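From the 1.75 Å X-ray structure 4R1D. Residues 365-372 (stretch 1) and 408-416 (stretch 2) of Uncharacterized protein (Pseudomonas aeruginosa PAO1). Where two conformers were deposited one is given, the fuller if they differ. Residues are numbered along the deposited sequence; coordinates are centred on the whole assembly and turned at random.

Stretch 1, residues 365-372: PYEEIYKN
Stretch 2 408-416: IDSIANFHG

Two helical segments of one chain meet here and bury 368 Å² between them, both sides summed. Residues 408-416 are helical throughout, with regular i to i+4 hydrogen bonds such as Ala 412 N to Ile 408 O at 3.0 Å. The first stretch is helical from Pro 365, with a wider pi-type turn at 366-370. In that turn Pro 365 O accepts from both Ile 369 N and Tyr 370 N, each at 2.9 Å, and Lys 371 N reaches Tyr 366 O at 3.0 Å. Ile 369 takes the unusual phi/psi of -125/-56. The helices run at 140° to each other, N to C, and their axes approach to 10.5 Å. The nearest CA atoms in register are those of Tyr 366 and Ile 408, 6.7 Å apart.

Tyr 366 covers the most surface. Its CA-to-CB bond points toward the second helix, with chi1 -48° (m) and chi2 -78°. The side chain is a knob among Ile 408, Ile 411, Ala 412 and His 415. Ala 412 lies over one face of the ring: Ala 412 CB is 3.5 Å from the centroid of the Tyr 366 ring and 5° off the normal, a CH-pi contact. Ala 412 CA also lies close, 3.5 Å from Tyr 366 CE1. Ile 411 CG1 packs 4.0 Å from Tyr 366 CE1. At the end of the ring, Tyr 366 OH and His 415 ND1 share a hydrogen bond of 2.7 Å; either could be the donor. The two rings meet rim to rim, centroids 5.8 Å apart and planes at 42°. His 415 has chi1 -75° (m) and chi2 168°, and its NE2 is bonded elsewhere in the structure.

Ile 408 is next in covered area. Both its chi angles are m (-64° and -63°). Ile 408 CG2 lies 3.9 Å from Tyr 366 CB and 3.9 Å from Lys 371 CG. Ile 408 CD1 lies 3.8 Å from Tyr 370 CB. Ile 408 CG2 lies at the edge of both the Tyr 366 and Tyr 370 rings, near their planes, so the contact there is apolar. Tyr 370 has chi1 -51° (m) and chi2 -25°.

Lys 371 closes the contact with charge. Its chi angles are m, t, m, t. Lys 371 NZ makes salt bridges of 2.7 Å to Asp 409 OD1 across the contact and 2.7 Å to Glu 367 OE2 within its own stretch. Asp 409 has chi1 -70° (m); Glu 367 is m, m, with chi3 -31°. The two acids come close, Glu 367 OE2 to Asp 409 OD1 at 4.2 Å, with the ammonium bonded to both.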

# COMPACT_ATOMS: atom_id res chain seq x y z
N PRO A 365 23.03 -6.36 3.47
CA PRO A 365 21.90 -7.20 3.05
C PRO A 365 21.47 -6.85 1.64
O PRO A 365 20.93 -7.72 0.95
CB PRO A 365 20.79 -6.84 4.06
CG PRO A 365 21.15 -5.47 4.56
CD PRO A 365 22.67 -5.42 4.55
N TYR A 366 21.71 -5.62 1.21
CA TYR A 366 21.28 -5.20 -0.13
C TYR A 366 21.95 -6.02 -1.22
O TYR A 366 21.27 -6.53 -2.12
CB TYR A 366 21.51 -3.69 -0.33
CG TYR A 366 20.98 -2.89 0.84
CD1 TYR A 366 19.63 -2.64 0.97
CD2 TYR A 366 21.84 -2.43 1.83
CE1 TYR A 366 19.14 -1.93 2.07
CE2 TYR A 366 21.36 -1.72 2.92
CZ TYR A 366 20.01 -1.47 3.03
OH TYR A 366 19.55 -0.77 4.11
N GLU A 367 23.27 -6.18 -1.13
CA GLU A 367 23.99 -6.95 -2.14
C GLU A 367 24.01 -8.45 -1.82
O GLU A 367 23.91 -9.29 -2.71
CB GLU A 367 25.44 -6.45 -2.27
CG GLU A 367 25.56 -4.98 -2.65
CD GLU A 367 25.07 -4.68 -4.06
OE1 GLU A 367 25.18 -5.56 -4.93
OE2 GLU A 367 24.57 -3.56 -4.28
N GLU A 368 24.15 -8.77 -0.54
CA GLU A 368 24.27 -10.17 -0.12
C GLU A 368 22.98 -10.97 -0.24
O GLU A 368 23.01 -12.17 -0.49
CB GLU A 368 24.80 -10.25 1.31
CG GLU A 368 26.17 -9.63 1.49
CD GLU A 368 26.73 -9.95 2.84
OE1 GLU A 368 26.76 -11.14 3.19
OE2 GLU A 368 27.09 -9.01 3.57
N ILE A 369 21.85 -10.31 -0.07
CA ILE A 369 20.56 -11.01 -0.04
C ILE A 369 19.57 -10.45 -1.05
O ILE A 369 19.08 -11.18 -1.91
CB ILE A 369 19.94 -10.94 1.37
CG1 ILE A 369 20.89 -11.55 2.40
CG2 ILE A 369 18.62 -11.67 1.41
CD1 ILE A 369 20.46 -11.34 3.86
N TYR A 370 19.30 -9.15 -0.98
CA TYR A 370 18.18 -8.58 -1.75
C TYR A 370 18.36 -8.63 -3.27
O TYR A 370 17.42 -8.92 -3.99
CB TYR A 370 17.82 -7.16 -1.29
CG TYR A 370 17.63 -7.03 0.20
CD1 TYR A 370 17.26 -8.13 0.96
CD2 TYR A 370 17.83 -5.81 0.85
CE1 TYR A 370 17.10 -8.04 2.34
CE2 TYR A 370 17.67 -5.70 2.22
CZ TYR A 370 17.31 -6.81 2.96
OH TYR A 370 17.15 -6.70 4.32
N LYS A 371 19.58 -8.34 -3.74
CA LYS A 371 19.87 -8.41 -5.17
C LYS A 371 20.47 -9.76 -5.60
O LYS A 371 20.60 -10.04 -6.79
CB LYS A 371 20.79 -7.25 -5.59
CG LYS A 371 20.13 -5.88 -5.47
CD LYS A 371 20.87 -4.80 -6.25
CE LYS A 371 21.94 -4.16 -5.41
NZ LYS A 371 22.63 -3.03 -6.10
N ASN A 372 20.82 -10.59 -4.62
CA ASN A 372 21.35 -11.92 -4.92
C ASN A 372 20.33 -12.78 -5.67
O ASN A 372 19.18 -12.92 -5.23
CB ASN A 372 21.77 -12.61 -3.61
CG ASN A 372 22.43 -13.96 -3.84
OD1 ASN A 372 21.76 -14.93 -4.18
ND2 ASN A 372 23.74 -14.02 -3.62
N ILE A 408 16.12 -1.37 -4.97
CA ILE A 408 16.89 -1.78 -3.80
C ILE A 408 17.92 -0.71 -3.42
O ILE A 408 18.12 -0.40 -2.25
CB ILE A 408 17.58 -3.16 -4.01
CG1 ILE A 408 16.54 -4.27 -4.19
CG2 ILE A 408 18.50 -3.51 -2.82
CD1 ILE A 408 15.66 -4.49 -2.97
N ASP A 409 18.58 -0.13 -4.42
CA ASP A 409 19.58 0.90 -4.13
C ASP A 409 18.91 2.13 -3.49
O ASP A 409 19.45 2.75 -2.56
CB ASP A 409 20.38 1.26 -5.39
CG ASP A 409 21.30 0.13 -5.84
OD1 ASP A 409 21.48 -0.82 -5.05
OD2 ASP A 409 21.85 0.19 -6.96
N SER A 410 17.71 2.45 -3.98
CA SER A 410 16.90 3.51 -3.37
C SER A 410 16.58 3.26 -1.90
O SER A 410 16.77 4.15 -1.08
CB SER A 410 15.59 3.71 -4.14
OG SER A 410 15.73 4.75 -5.09
N ILE A 411 16.09 2.07 -1.56
CA ILE A 411 15.80 1.79 -0.16
C ILE A 411 17.07 1.83 0.69
O ILE A 411 17.02 2.31 1.82
CB ILE A 411 15.01 0.46 0.08
CG1 ILE A 411 15.94 -0.76 0.06
CG2 ILE A 411 13.83 0.33 -0.89
CD1 ILE A 411 15.33 -2.00 0.69
N ALA A 412 18.20 1.34 0.17
CA ALA A 412 19.45 1.38 0.93
C ALA A 412 19.78 2.83 1.28
O ALA A 412 20.22 3.13 2.39
CB ALA A 412 20.59 0.75 0.13
N ASN A 413 19.54 3.72 0.33
CA ASN A 413 19.83 5.14 0.54
C ASN A 413 18.87 5.75 1.57
O ASN A 413 19.29 6.48 2.46
CB ASN A 413 19.80 5.89 -0.80
CG ASN A 413 20.15 7.36 -0.65
OD1 ASN A 413 21.22 7.70 -0.16
ND2 ASN A 413 19.25 8.23 -1.09
N PHE A 414 17.59 5.42 1.46
CA PHE A 414 16.60 5.90 2.42
C PHE A 414 16.89 5.36 3.82
O PHE A 414 16.87 6.11 4.79
CB PHE A 414 15.20 5.50 1.95
CG PHE A 414 14.09 5.90 2.90
CD1 PHE A 414 13.81 7.24 3.13
CD2 PHE A 414 13.32 4.94 3.54
CE1 PHE A 414 12.78 7.62 3.99
CE2 PHE A 414 12.29 5.31 4.41
CZ PHE A 414 12.02 6.65 4.63
N HIS A 415 17.14 4.06 3.92
CA HIS A 415 17.53 3.45 5.19
C HIS A 415 18.71 4.17 5.83
O HIS A 415 18.69 4.45 7.02
CB HIS A 415 17.93 1.99 4.98
CG HIS A 415 16.78 1.07 4.77
ND1 HIS A 415 16.94 -0.22 4.32
CD2 HIS A 415 15.45 1.25 4.95
CE1 HIS A 415 15.76 -0.80 4.23
NE2 HIS A 415 14.84 0.07 4.61
N GLY A 416 19.74 4.41 5.04
CA GLY A 416 20.93 5.09 5.52
C GLY A 416 20.66 6.49 6.04
O GLY A 416 21.16 6.88 7.09